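Side-chain contacts in glutathione S-transferase 5 (Caenorhabditis elegans, PDB 1ZL9), which conjugates reduced glutathione to a wide range of exogenous and endogenous hydrophobic electrophiles, and may help detoxify reactive oxygen species during bacterial infection: residues E132-F137 and L160-H165; D153-I158 and E187-I192. All blocks are in the same frame, centred on the assembly; numbering follows the deposited sequence.

Overall arrangement
Following the chain from the N terminus, the four segments alternate: 132-137, 153-158, 160-165, then 187-192, which means that the two contacts cross instead of nesting. Contact 1 closes a loop of 22 intervening residues and joins the middle of helix 119-145 to helix 157-171. Contact 2 opens inside that loop and closes after it, spanning 28 residues; it ties the approach to helix 157-171 to the last turn of helix 180-191 and the residue joining it to helix 193-201. Their centres lie about 13 Å apart. Helix 157-171 itself reaches contact 2 where Ala-163 CB packs 3.6 Å from Ile-189 CB, all within the helical C-terminal domain.

Contact 1: residues E132-F137 and L160-H165; sequences EKFYGF and LAIAQH
The Phe-134 ring meets Ile-162 with its edge: CD1 of Ile-162 lies in the ring plane, 3.8 Å from CE1 and 3.9 Å from CZ of Phe-134. Tyr-100 of helix 84-112 stacks on the same Phe-134 ring, and meets the His-165 ring with planes at about 45°. Phe-134 and Ile-162 come from opposite directions, Phe-134 with CG anti to its backbone N (chi1 176°), which carries the ring across the gap. Beside this pair, the Tyr-135 hydroxyl reaches the His-165 imidazole at a slant, its OH 3.6 Å from ND1 and 4.0 Å from CG of His-165. That separation marks van der Waals contact. The hydroxyl instead hydrogen-bonds to Ser-166 OG, which also bonds to the carbonyl oxygen of Ile-162, so one serine ties the phenol to the backbone of helix 157-171.

The Phe-134 side chain is about 10 Å from a bound glutathione, and the contact therefore does not touch the ligand. The segment axes approach no closer than 13.2 Å, and their N-to-C directions differ by 134°, nearer antiparallel than parallel. Even the nearest CA atoms, Tyr-135 CA and Ile-162 CA, stand 9.8 Å apart. Such spacing is bridged by the rings of Phe-134, Tyr-135 and His-165 and the CD1 methyl of Ile-162. Three of these four residues are buried, and helix 84-112 packs alongside, as befits the interior of the all-helical C-terminal domain of the glutathione transferase fold.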
ATOM      1  N   GLU A 132       9.276  15.025   9.617  1.00 16.37           N
ATOM      2  CA  GLU A 132       9.524  14.937  11.068  1.00 16.15           C
ATOM      3  C   GLU A 132       8.548  13.955  11.739  1.00 16.45           C
ATOM      4  O   GLU A 132       8.926  13.179  12.629  1.00 17.73           O
ATOM      5  CB  GLU A 132       9.454  16.337  11.682  1.00 17.94           C
ATOM      6  CG  GLU A 132      10.690  17.115  11.216  1.00 20.10           C
ATOM      7  CD  GLU A 132      10.895  18.502  11.813  1.00 27.46           C
ATOM      8  OE1 GLU A 132      10.063  18.933  12.629  1.00 27.19           O
ATOM      9  OE2 GLU A 132      11.920  19.142  11.431  1.00 25.48           O
ATOM     10  N   LYS A 133       7.323  13.910  11.273  1.00 15.56           N
ATOM     11  CA  LYS A 133       6.378  12.941  11.813  1.00 16.19           C
ATOM     12  C   LYS A 133       6.820  11.504  11.490  1.00 15.77           C
ATOM     13  O   LYS A 133       6.880  10.650  12.357  1.00 14.64           O
ATOM     14  CB  LYS A 133       5.012  13.231  11.239  1.00 17.99           C
ATOM     15  CG  LYS A 133       3.942  12.202  11.483  1.00 22.29           C
ATOM     16  CD  LYS A 133       2.541  12.746  11.078  1.00 30.64           C
ATOM     17  CE  LYS A 133       1.678  11.765  10.288  1.00 35.88           C
ATOM     18  NZ  LYS A 133       0.926  12.483   9.061  1.00 35.88           N
ATOM     19  N   PHE A 134       7.152  11.253  10.225  1.00 13.55           N
ATOM     20  CA  PHE A 134       7.413   9.921   9.794  1.00 13.88           C
ATOM     21  C   PHE A 134       8.736   9.419  10.324  1.00 13.26           C
ATOM     22  O   PHE A 134       8.821   8.293  10.728  1.00 13.58           O
ATOM     23  CB  PHE A 134       7.411   9.855   8.230  1.00 13.99           C
ATOM     24  CG  PHE A 134       7.772   8.486   7.712  1.00 15.18           C
ATOM     25  CD1 PHE A 134       8.924   8.283   6.961  1.00 18.99           C
ATOM     26  CD2 PHE A 134       6.991   7.374   8.089  1.00 18.67           C
ATOM     27  CE1 PHE A 134       9.250   7.008   6.501  1.00 17.76           C
ATOM     28  CE2 PHE A 134       7.321   6.083   7.603  1.00 18.23           C
ATOM     29  CZ  PHE A 134       8.501   5.931   6.854  1.00 14.43           C
ATOM     30  N   TYR A 135       9.763  10.274  10.330  1.00 14.07           N
ATOM     31  CA  TYR A 135      11.078   9.883  10.842  1.00 13.91           C
ATOM     32  C   TYR A 135      11.016   9.610  12.369  1.00 14.72           C
ATOM     33  O   TYR A 135      11.722   8.774  12.877  1.00 14.60           O
ATOM     34  CB  TYR A 135      12.153  10.878  10.404  1.00 14.69           C
ATOM     35  CG  TYR A 135      12.736  10.449   9.073  1.00 13.86           C
ATOM     36  CD1 TYR A 135      11.932  10.413   7.911  1.00 14.63           C
ATOM     37  CD2 TYR A 135      14.069  10.018   8.973  1.00 15.36           C
ATOM     38  CE1 TYR A 135      12.426   9.908   6.680  1.00 14.74           C
ATOM     39  CE2 TYR A 135      14.577   9.502   7.787  1.00 14.97           C
ATOM     40  CZ  TYR A 135      13.766   9.454   6.614  1.00 14.65           C
ATOM     41  OH  TYR A 135      14.302   8.965   5.420  1.00 14.88           O
ATOM     42  N   GLY A 136      10.099  10.224  13.071  1.00 14.73           N
ATOM     43  CA  GLY A 136       9.917   9.902  14.491  1.00 15.69           C
ATOM     44  C   GLY A 136       9.378   8.490  14.625  1.00 15.55           C
ATOM     45  O   GLY A 136       9.811   7.744  15.502  1.00 16.81           O
ATOM     46  N   PHE A 137       8.506   8.080  13.704  1.00 14.53           N
ATOM     47  CA  PHE A 137       8.052   6.712  13.737  1.00 15.18           C
ATOM     48  C   PHE A 137       9.215   5.733  13.387  1.00 14.91           C
ATOM     49  O   PHE A 137       9.308   4.643  13.971  1.00 15.22           O
ATOM     50  CB  PHE A 137       6.920   6.488  12.776  1.00 13.49           C
ATOM     51  CG  PHE A 137       5.685   7.272  13.069  1.00 18.00           C
ATOM     52  CD1 PHE A 137       4.947   7.792  12.038  1.00 19.39           C
ATOM     53  CD2 PHE A 137       5.203   7.410  14.361  1.00 19.05           C
ATOM     54  CE1 PHE A 137       3.728   8.522  12.322  1.00 21.20           C
ATOM     55  CE2 PHE A 137       3.998   8.121  14.616  1.00 21.17           C
ATOM     56  CZ  PHE A 137       3.291   8.662  13.590  1.00 19.32           C
ATOM     57  N   LEU A 160      16.132  -1.220   2.943  1.00 12.68           N
ATOM     58  CA  LEU A 160      16.693  -0.766   1.683  1.00 13.79           C
ATOM     59  C   LEU A 160      16.010   0.509   1.222  1.00 13.31           C
ATOM     60  O   LEU A 160      16.699   1.449   0.781  1.00 14.38           O
ATOM     61  CB  LEU A 160      16.580  -1.845   0.567  1.00 12.73           C
ATOM     62  CG  LEU A 160      17.417  -3.088   0.857  1.00 12.71           C
ATOM     63  CD1 LEU A 160      17.072  -4.220  -0.079  1.00 14.96           C
ATOM     64  CD2 LEU A 160      18.892  -2.923   0.756  1.00 12.54           C
ATOM     65  N   ALA A 161      14.691   0.514   1.269  1.00 12.68           N
ATOM     66  CA  ALA A 161      13.918   1.667   0.792  1.00 13.46           C
ATOM     67  C   ALA A 161      14.178   2.902   1.667  1.00 12.60           C
ATOM     68  O   ALA A 161      14.441   4.015   1.147  1.00 11.48           O
ATOM     69  CB  ALA A 161      12.396   1.368   0.661  1.00 12.70           C
ATOM     70  N   ILE A 162      14.175   2.715   2.975  1.00 11.92           N
ATOM     71  CA  ILE A 162      14.323   3.861   3.850  1.00 11.50           C
ATOM     72  C   ILE A 162      15.760   4.388   3.798  1.00 11.50           C
ATOM     73  O   ILE A 162      15.996   5.578   3.779  1.00 12.06           O
ATOM     74  CB  ILE A 162      13.907   3.468   5.307  1.00 11.22           C
ATOM     75  CG1 ILE A 162      12.370   3.191   5.411  1.00 10.17           C
ATOM     76  CG2 ILE A 162      14.329   4.493   6.279  1.00 12.14           C
ATOM     77  CD1 ILE A 162      11.476   4.320   4.943  1.00 15.15           C
ATOM     78  N   ALA A 163      16.747   3.498   3.833  1.00 11.44           N
ATOM     79  CA  ALA A 163      18.129   3.934   3.683  1.00 12.44           C
ATOM     80  C   ALA A 163      18.389   4.687   2.408  1.00 13.16           C
ATOM     81  O   ALA A 163      19.097   5.681   2.412  1.00 12.57           O
ATOM     82  CB  ALA A 163      19.119   2.774   3.767  1.00 12.18           C
ATOM     83  N   GLN A 164      17.758   4.282   1.322  1.00 13.38           N
ATOM     84  CA  GLN A 164      17.981   4.972   0.050  1.00 14.26           C
ATOM     85  C   GLN A 164      17.316   6.386   0.063  1.00 15.38           C
ATOM     86  O   GLN A 164      17.876   7.367  -0.425  1.00 13.70           O
ATOM     87  CB  GLN A 164      17.396   4.139  -1.091  1.00 13.76           C
ATOM     88  CG  GLN A 164      17.697   4.763  -2.478  1.00 14.48           C
ATOM     89  CD  GLN A 164      19.168   5.065  -2.728  1.00 17.61           C
ATOM     90  OE1 GLN A 164      19.593   6.249  -2.828  1.00 21.87           O
ATOM     91  NE2 GLN A 164      19.957   4.028  -2.794  1.00 11.65           N
ATOM     92  N   HIS A 165      16.161   6.477   0.682  1.00 14.96           N
ATOM     93  CA  HIS A 165      15.465   7.797   0.846  1.00 16.52           C
ATOM     94  C   HIS A 165      16.315   8.742   1.724  1.00 15.53           C
ATOM     95  O   HIS A 165      16.620   9.866   1.353  1.00 14.03           O
ATOM     96  CB  HIS A 165      14.048   7.609   1.424  1.00 16.89           C
ATOM     97  CG  HIS A 165      13.267   8.897   1.530  1.00 24.08           C
ATOM     98  ND1 HIS A 165      13.815  10.047   2.013  1.00 40.13           N
ATOM     99  CD2 HIS A 165      12.015   9.235   1.171  1.00 37.03           C
ATOM    100  CE1 HIS A 165      12.919  11.020   2.008  1.00 36.13           C
ATOM    101  NE2 HIS A 165      11.828  10.560   1.500  1.00 27.07           N
TER

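Contact 2: residues D153-I158 and E187-I192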
ATOM      1  N   ASP A 153      15.974  -8.550  13.558  1.00 19.71           N
ATOM      2  CA  ASP A 153      17.446  -8.568  13.726  1.00 19.96           C
ATOM      3  C   ASP A 153      18.252  -8.651  12.445  1.00 19.75           C
ATOM      4  O   ASP A 153      19.432  -8.837  12.503  1.00 18.30           O
ATOM      5  CB  ASP A 153      17.858  -9.779  14.574  1.00 21.75           C
ATOM      6  CG  ASP A 153      17.478  -9.634  15.968  1.00 27.96           C
ATOM      7  OD1 ASP A 153      17.433 -10.701  16.657  1.00 40.58           O
ATOM      8  OD2 ASP A 153      17.214  -8.494  16.498  1.00 37.70           O
ATOM      9  N   SER A 154      17.620  -8.507  11.286  1.00 18.76           N
ATOM     10  CA  SER A 154      18.304  -8.624  10.031  1.00 18.72           C
ATOM     11  C   SER A 154      17.564  -7.813   8.948  1.00 16.87           C
ATOM     12  O   SER A 154      16.467  -7.307   9.153  1.00 14.70           O
ATOM     13  CB  SER A 154      18.433 -10.117   9.617  1.00 20.78           C
ATOM     14  OG  SER A 154      17.144 -10.698   9.601  1.00 27.57           O
ATOM     15  N   LEU A 155      18.236  -7.679   7.831  1.00 16.32           N
ATOM     16  CA  LEU A 155      17.811  -6.829   6.734  1.00 15.22           C
ATOM     17  C   LEU A 155      16.462  -7.231   6.227  1.00 14.69           C
ATOM     18  O   LEU A 155      16.188  -8.413   6.001  1.00 13.12           O
ATOM     19  CB  LEU A 155      18.842  -6.955   5.607  1.00 16.84           C
ATOM     20  CG  LEU A 155      18.558  -6.107   4.378  1.00 17.16           C
ATOM     21  CD1 LEU A 155      18.847  -4.685   4.727  1.00 17.34           C
ATOM     22  CD2 LEU A 155      19.445  -6.564   3.243  1.00 19.56           C
ATOM     23  N   THR A 156      15.597  -6.234   6.013  1.00 15.38           N
ATOM     24  CA  THR A 156      14.402  -6.414   5.203  1.00 14.13           C
ATOM     25  C   THR A 156      14.381  -5.326   4.125  1.00 14.86           C
ATOM     26  O   THR A 156      15.141  -4.347   4.170  1.00 12.38           O
ATOM     27  CB  THR A 156      13.118  -6.347   6.006  1.00 14.66           C
ATOM     28  OG1 THR A 156      12.987  -5.088   6.663  1.00 14.62           O
ATOM     29  CG2 THR A 156      13.071  -7.390   7.067  1.00 16.06           C
ATOM     30  N   TRP A 157      13.493  -5.487   3.153  1.00 13.49           N
ATOM     31  CA  TRP A 157      13.428  -4.516   2.038  1.00 12.87           C
ATOM     32  C   TRP A 157      13.052  -3.098   2.480  1.00 13.38           C
ATOM     33  O   TRP A 157      13.408  -2.127   1.810  1.00 13.73           O
ATOM     34  CB  TRP A 157      12.511  -5.045   0.943  1.00 13.14           C
ATOM     35  CG  TRP A 157      11.053  -5.070   1.194  1.00 11.73           C
ATOM     36  CD1 TRP A 157      10.319  -6.090   1.637  1.00 13.76           C
ATOM     37  CD2 TRP A 157      10.118  -4.005   0.895  1.00 14.74           C
ATOM     38  NE1 TRP A 157       8.985  -5.735   1.704  1.00 14.59           N
ATOM     39  CE2 TRP A 157       8.836  -4.456   1.245  1.00 14.10           C
ATOM     40  CE3 TRP A 157      10.256  -2.718   0.383  1.00 15.65           C
ATOM     41  CZ2 TRP A 157       7.675  -3.709   1.002  1.00 15.73           C
ATOM     42  CZ3 TRP A 157       9.141  -1.962   0.211  1.00 14.77           C
ATOM     43  CH2 TRP A 157       7.844  -2.465   0.487  1.00 16.68           C
ATOM     44  N   ILE A 158      12.362  -2.949   3.611  1.00 12.81           N
ATOM     45  CA  ILE A 158      12.021  -1.607   4.050  1.00 14.18           C
ATOM     46  C   ILE A 158      13.283  -0.903   4.523  1.00 13.21           C
ATOM     47  O   ILE A 158      13.375   0.302   4.374  1.00 12.86           O
ATOM     48  CB  ILE A 158      10.825  -1.593   5.068  1.00 14.51           C
ATOM     49  CG1 ILE A 158      10.288  -0.156   5.262  1.00 16.98           C
ATOM     50  CG2 ILE A 158      11.214  -2.205   6.446  1.00 16.67           C
ATOM     51  CD1 ILE A 158       9.688   0.514   4.049  1.00 17.97           C
ATOM     52  N   GLU A 187      23.822   4.762   6.615  1.00 16.95           N
ATOM     53  CA  GLU A 187      25.224   4.384   6.468  1.00 17.87           C
ATOM     54  C   GLU A 187      25.429   2.900   6.615  1.00 17.49           C
ATOM     55  O   GLU A 187      26.228   2.319   5.850  1.00 17.79           O
ATOM     56  CB  GLU A 187      26.115   5.155   7.463  1.00 18.08           C
ATOM     57  CG  GLU A 187      26.063   6.639   7.123  1.00 22.05           C
ATOM     58  CD  GLU A 187      26.621   7.540   8.249  1.00 29.15           C
ATOM     59  OE1 GLU A 187      26.898   8.726   7.960  1.00 33.09           O
ATOM     60  OE2 GLU A 187      26.763   7.074   9.402  1.00 27.25           O
ATOM     61  N   LYS A 188      24.779   2.269   7.616  1.00 16.42           N
ATOM     62  CA  LYS A 188      24.871   0.822   7.819  1.00 16.84           C
ATOM     63  C   LYS A 188      24.325  -0.009   6.593  1.00 16.27           C
ATOM     64  O   LYS A 188      24.942  -0.982   6.121  1.00 15.69           O
ATOM     65  CB  LYS A 188      24.041   0.436   9.074  1.00 17.98           C
ATOM     66  CG  LYS A 188      23.912  -1.069   9.383  1.00 19.01           C
ATOM     67  CD  LYS A 188      22.964  -1.317  10.583  1.00 20.95           C
ATOM     68  CE  LYS A 188      22.806  -2.763  10.899  1.00 20.02           C
ATOM     69  NZ  LYS A 188      24.119  -3.485  11.027  1.00 21.05           N
ATOM     70  N   ILE A 189      23.127   0.329   6.130  1.00 14.35           N
ATOM     71  CA  ILE A 189      22.485  -0.464   5.088  1.00 13.35           C
ATOM     72  C   ILE A 189      23.261  -0.251   3.755  1.00 13.84           C
ATOM     73  O   ILE A 189      23.512  -1.185   3.003  1.00 14.07           O
ATOM     74  CB  ILE A 189      21.009  -0.035   4.932  1.00 12.80           C
ATOM     75  CG1 ILE A 189      20.192  -0.287   6.184  1.00 15.45           C
ATOM     76  CG2 ILE A 189      20.378  -0.777   3.725  1.00 12.69           C
ATOM     77  CD1 ILE A 189      20.225  -1.680   6.744  1.00 16.17           C
ATOM     78  N   GLN A 190      23.682   0.989   3.499  1.00 13.24           N
ATOM     79  CA  GLN A 190      24.405   1.323   2.265  1.00 15.08           C
ATOM     80  C   GLN A 190      25.866   0.834   2.162  1.00 15.50           C
ATOM     81  O   GLN A 190      26.444   0.803   1.064  1.00 14.93           O
ATOM     82  CB  GLN A 190      24.253   2.802   1.930  1.00 14.12           C
ATOM     83  CG  GLN A 190      22.756   3.208   1.793  1.00 17.07           C
ATOM     84  CD  GLN A 190      22.347   3.824   0.479  1.00 15.70           C
ATOM     85  OE1 GLN A 190      21.288   3.465  -0.109  1.00 20.79           O
ATOM     86  NE2 GLN A 190      23.092   4.811   0.052  1.00 10.87           N
ATOM     87  N   ALA A 191      26.420   0.447   3.310  1.00 15.28           N
ATOM     88  CA  ALA A 191      27.710  -0.259   3.392  1.00 15.62           C
ATOM     89  C   ALA A 191      27.609  -1.789   3.174  1.00 15.75           C
ATOM     90  O   ALA A 191      28.607  -2.421   2.952  1.00 15.69           O
ATOM     91  CB  ALA A 191      28.417   0.021   4.782  1.00 16.32           C
ATOM     92  N   ILE A 192      26.418  -2.394   3.200  1.00 14.12           N
ATOM     93  CA  ILE A 192      26.327  -3.812   2.874  1.00 13.78           C
ATOM     94  C   ILE A 192      26.995  -4.027   1.525  1.00 13.78           C
ATOM     95  O   ILE A 192      26.691  -3.292   0.590  1.00 14.94           O
ATOM     96  CB  ILE A 192      24.833  -4.300   2.896  1.00 13.28           C
ATOM     97  CG1 ILE A 192      24.299  -4.183   4.311  1.00 15.07           C
ATOM     98  CG2 ILE A 192      24.743  -5.723   2.314  1.00 14.72           C
ATOM     99  CD1 ILE A 192      22.799  -4.374   4.449  1.00 18.50           C
TER
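Leu-155 meets two isoleucines through its terminal methyls, in different ways. Toward Ile-192 the approach is tip to tip: CD1 of Leu-155 stands 4.0 Å from CD1 of Ile-192, and CD2 of Leu-155 is 4.2 Å from that same methyl. Against Ile-189 the side chains cross at a slant, with Leu-155 CD1 3.9 Å from Ile-189 CD1. One leucine methyl therefore serves both partners, and the second branch adds only to the Ile-192 side. The torsions fit this difference. Ile-192 is extended beyond CG1 (chi2 169°), which pushes its terminal methyl forward, whereas Ile-189 is bent there (chi2 -54°) and offers CD1 beside its own stem.

The nearest CA atoms across the contact are Leu-155 CA and Ile-189 CA, 8.1 Å apart. Tyr-24 of helix 16-25 touches both Leu-155 and Ile-192, and Phe-149 and Ala-163 pack on Ile-189; these neighbours extend the packing to helix 16-25 and to helix 157-171. Next along the chain, Thr-156 occupies the N-cap of helix 157-171, and its backbone N bonds to Asp-159 OD2, one half of a capping box.

Across the two segments every approach within 4.2 Å is between methyl carbons, and the contact buries 101 Å². Such chemistry implies attraction by dispersion and exclusion of water, with shape rather than bond direction setting how leucine and isoleucines fit.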